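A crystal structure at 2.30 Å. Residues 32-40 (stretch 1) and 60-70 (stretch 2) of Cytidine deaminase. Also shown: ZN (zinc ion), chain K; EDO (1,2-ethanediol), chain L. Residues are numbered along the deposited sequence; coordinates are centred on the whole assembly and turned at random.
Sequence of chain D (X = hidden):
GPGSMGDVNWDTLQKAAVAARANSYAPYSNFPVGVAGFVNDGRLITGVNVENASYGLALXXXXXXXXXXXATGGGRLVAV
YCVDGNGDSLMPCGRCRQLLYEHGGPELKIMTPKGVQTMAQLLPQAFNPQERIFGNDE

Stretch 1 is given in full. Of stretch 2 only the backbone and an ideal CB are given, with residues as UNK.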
# COMPACT_ATOMS: atom_id res chain seq x y z
N PRO D 32 -9.27 -1.65 -16.68
CA PRO D 32 -9.65 -2.91 -16.02
C PRO D 32 -8.63 -4.05 -16.27
O PRO D 32 -8.02 -4.15 -17.37
CB PRO D 32 -11.02 -3.21 -16.65
CG PRO D 32 -10.96 -2.62 -18.05
CD PRO D 32 -9.95 -1.46 -17.99
N VAL D 33 -8.44 -4.86 -15.25
CA VAL D 33 -7.46 -5.96 -15.27
C VAL D 33 -8.04 -7.24 -14.65
O VAL D 33 -8.71 -7.20 -13.59
CB VAL D 33 -6.16 -5.58 -14.51
CG1 VAL D 33 -5.17 -6.70 -14.49
CG2 VAL D 33 -5.53 -4.28 -15.06
N GLY D 34 -7.77 -8.36 -15.29
CA GLY D 34 -8.12 -9.65 -14.75
C GLY D 34 -6.87 -10.49 -14.66
O GLY D 34 -5.90 -10.26 -15.39
N VAL D 35 -6.86 -11.44 -13.71
CA VAL D 35 -5.72 -12.34 -13.56
C VAL D 35 -6.24 -13.72 -13.25
O VAL D 35 -7.30 -13.87 -12.65
CB VAL D 35 -4.69 -11.87 -12.47
CG1 VAL D 35 -5.27 -11.95 -11.03
CG2 VAL D 35 -3.41 -12.67 -12.57
N ALA D 36 -5.48 -14.73 -13.63
CA ALA D 36 -5.88 -16.08 -13.38
C ALA D 36 -4.60 -16.88 -13.16
O ALA D 36 -3.57 -16.62 -13.80
CB ALA D 36 -6.70 -16.66 -14.59
N GLY D 37 -4.71 -17.87 -12.27
CA GLY D 37 -3.58 -18.63 -11.80
C GLY D 37 -3.94 -20.10 -11.64
O GLY D 37 -5.08 -20.42 -11.33
N PHE D 38 -2.97 -20.98 -11.89
CA PHE D 38 -3.05 -22.37 -11.43
C PHE D 38 -2.31 -22.54 -10.13
O PHE D 38 -1.19 -22.04 -9.97
CB PHE D 38 -2.48 -23.30 -12.47
CG PHE D 38 -3.39 -23.55 -13.63
CD1 PHE D 38 -4.70 -23.96 -13.43
CD2 PHE D 38 -2.93 -23.40 -14.94
CE1 PHE D 38 -5.57 -24.22 -14.51
CE2 PHE D 38 -3.78 -23.66 -16.03
CZ PHE D 38 -5.11 -24.06 -15.80
N VAL D 39 -2.93 -23.22 -9.18
CA VAL D 39 -2.28 -23.50 -7.90
C VAL D 39 -1.60 -24.88 -8.05
O VAL D 39 -1.85 -25.58 -9.04
CB VAL D 39 -3.28 -23.43 -6.72
CG1 VAL D 39 -2.57 -23.35 -5.43
CG2 VAL D 39 -4.15 -22.18 -6.87
N ASN D 40 -0.72 -25.23 -7.11
CA ASN D 40 0.02 -26.49 -7.17
C ASN D 40 -0.83 -27.75 -6.98
O ASN D 40 -0.32 -28.86 -7.19
CB ASN D 40 1.23 -26.47 -6.22
CG ASN D 40 0.84 -26.28 -4.76
OD1 ASN D 40 -0.30 -25.88 -4.46
ND2 ASN D 40 1.78 -26.56 -3.85
N UNK D 60 -4.31 -4.39 -6.76
CA UNK D 60 -4.09 -4.93 -8.10
C UNK D 60 -4.84 -6.24 -8.25
O UNK D 60 -5.22 -6.85 -7.25
CB UNK D 60 -2.60 -5.13 -8.37
N UNK D 61 -5.05 -6.66 -9.49
CA UNK D 61 -5.66 -7.95 -9.79
C UNK D 61 -4.92 -9.08 -9.06
O UNK D 61 -5.58 -9.97 -8.49
CB UNK D 61 -5.66 -8.20 -11.30
N UNK D 62 -3.58 -9.03 -9.06
CA UNK D 62 -2.73 -10.07 -8.45
C UNK D 62 -2.95 -10.15 -6.93
O UNK D 62 -2.96 -11.26 -6.38
CB UNK D 62 -1.26 -9.79 -8.75
N UNK D 63 -3.09 -8.99 -6.27
CA UNK D 63 -3.54 -8.91 -4.84
C UNK D 63 -4.85 -9.70 -4.62
O UNK D 63 -4.96 -10.48 -3.66
CB UNK D 63 -3.75 -7.45 -4.43
N UNK D 64 -5.84 -9.49 -5.52
CA UNK D 64 -7.13 -10.08 -5.29
C UNK D 64 -6.99 -11.58 -5.36
O UNK D 64 -7.54 -12.30 -4.52
CB UNK D 64 -8.16 -9.57 -6.30
N UNK D 65 -6.17 -12.02 -6.31
CA UNK D 65 -5.92 -13.43 -6.55
C UNK D 65 -5.20 -14.09 -5.39
O UNK D 65 -5.55 -15.20 -5.01
CB UNK D 65 -5.11 -13.61 -7.83
N UNK D 66 -4.20 -13.41 -4.85
CA UNK D 66 -3.55 -13.84 -3.62
C UNK D 66 -4.56 -14.06 -2.49
O UNK D 66 -4.57 -15.12 -1.86
CB UNK D 66 -2.50 -12.81 -3.19
N UNK D 67 -5.45 -13.11 -2.26
CA UNK D 67 -6.55 -13.31 -1.28
C UNK D 67 -7.42 -14.53 -1.57
O UNK D 67 -7.92 -15.17 -0.64
CB UNK D 67 -7.44 -12.07 -1.25
N UNK D 68 -7.62 -14.83 -2.86
CA UNK D 68 -8.41 -15.99 -3.23
C UNK D 68 -7.61 -17.27 -2.93
O UNK D 68 -8.17 -18.26 -2.45
CB UNK D 68 -8.81 -15.92 -4.71
N UNK D 69 -6.30 -17.23 -3.16
CA UNK D 69 -5.42 -18.35 -2.87
C UNK D 69 -5.60 -18.84 -1.43
O UNK D 69 -5.76 -20.06 -1.21
CB UNK D 69 -3.96 -17.95 -3.12
N UNK D 70 -5.56 -17.90 -0.48
CA UNK D 70 -5.77 -18.20 0.93
C UNK D 70 -7.23 -18.50 1.26
O UNK D 70 -7.50 -19.43 2.01
CB UNK D 70 -5.28 -17.03 1.79
ZN ZN K . 0.42 -4.72 -9.17
C1 EDO L . -0.75 -5.09 -13.36
O1 EDO L . -1.84 -5.93 -12.92
C2 EDO L . -0.11 -4.45 -12.13
O2 EDO L . 0.29 -5.48 -11.20

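Position 60 stands just before the helix, with phi/psi of -74/162, and its CB points sideways to the strand but toward the zinc ion. A cysteine, histidine or acidic residue could serve as ligand from such a place. It is Cys 60, the N-cap residue, whose SG binds ZN at 2.4 Å.

Position 61 opens the helix with its CB aimed at the strand. The ideal CB already lies 3.6 Å from Val 33 CG1 and 3.8 Å from Val 35 CG1, so the space is nearly filled, and a small apolar side chain suits it best. Ala 61 is deposited. Its CB packs 3.5 Å from Val 33 CG1, and its backbone O lies 3.2 Å from Val 35 CG1, a close approach where the two backbones run near each other, the CA atoms of Val 35 and Ala 61 being 5.8 Å apart.

At position 62 the CB points sideways, on the side where the ethanediol and zinc lie. A polar or acidic side chain long enough to reach the diol would be well placed, though the valine methyls nearby would also tolerate aliphatic carbons. The residue is Glu 62: its OE1 accepts a 2.9 Å hydrogen bond from EDO O1, and its OE2 lies 2.5 Å from EDO O2, the atom that also binds zinc. Its CG passes 4.4 Å from Val 35 CG2.

Position 63 points away from the strand, which therefore says little about its side chain; it is Cys 63. Position 64 points toward the strand, yet nothing of stretch 1 lies within 5.5 Å of its ideal CB, so small or polar residues are as plausible as larger ones. Ser 64 occupies it, its OG hydrogen-bonded elsewhere in the structure.

Position 65 faces the strand one turn after 61. Its ideal CB is 3.6 Å from Val 35 CG1, and beyond it Gly 37 leaves a gap free of side chain. A long, flexible apolar residue can use that gap. Met 65, with chi1 and chi2 both t, extends along it, placing SD 3.9 Å from Gly 37 N; a CB on Gly 37 would come within 3.0 Å of that sulfur, a clash.

Positions 66, 67 and 68 are out of reach of stretch 1 and leave the choice open; they are Ile 66, Ser 67 and Ala 68.

Position 69 points sideways, but a branched aliphatic chain could turn back to Val 39. Leu 69 does so, with CD1 3.7 Å from Val 39 CG1. Position 70, again out of reach, is Tyr 70.

Stretch 2 (60-70) CAECSMISALY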
# COMPACT_ATOMS: atom_id res chain seq x y z
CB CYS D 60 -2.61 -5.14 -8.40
SG CYS D 60 -1.63 -3.59 -8.58
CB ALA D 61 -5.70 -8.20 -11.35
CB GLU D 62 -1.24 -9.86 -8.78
CG GLU D 62 -0.91 -9.82 -10.28
CD GLU D 62 -0.95 -8.42 -10.84
OE1 GLU D 62 -1.99 -7.73 -10.69
OE2 GLU D 62 0.08 -7.97 -11.40
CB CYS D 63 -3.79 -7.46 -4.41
SG CYS D 63 -2.33 -6.36 -4.43
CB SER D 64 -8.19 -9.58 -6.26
OG SER D 64 -8.51 -8.24 -5.98
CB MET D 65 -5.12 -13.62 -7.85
CG MET D 65 -4.76 -15.07 -8.08
SD MET D 65 -3.71 -15.31 -9.52
CE MET D 65 -2.23 -14.44 -9.00
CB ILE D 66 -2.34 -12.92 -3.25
CG1 ILE D 66 -1.19 -13.12 -4.27
CG2 ILE D 66 -1.84 -13.17 -1.83
CD1 ILE D 66 -0.70 -14.57 -4.41
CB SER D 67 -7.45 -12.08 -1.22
OG SER D 67 -6.68 -10.98 -0.82
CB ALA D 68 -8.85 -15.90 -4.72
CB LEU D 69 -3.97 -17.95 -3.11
CG LEU D 69 -2.86 -18.91 -2.70
CD1 LEU D 69 -2.90 -20.21 -3.53
CD2 LEU D 69 -1.53 -18.20 -2.82
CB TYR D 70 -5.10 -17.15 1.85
CG TYR D 70 -3.61 -17.37 1.72
CD1 TYR D 70 -2.96 -18.40 2.45
CD2 TYR D 70 -2.84 -16.64 0.78
CE1 TYR D 70 -1.60 -18.66 2.29
CE2 TYR D 70 -1.48 -16.89 0.62
CZ TYR D 70 -0.87 -17.91 1.36
OH TYR D 70 0.47 -18.18 1.20
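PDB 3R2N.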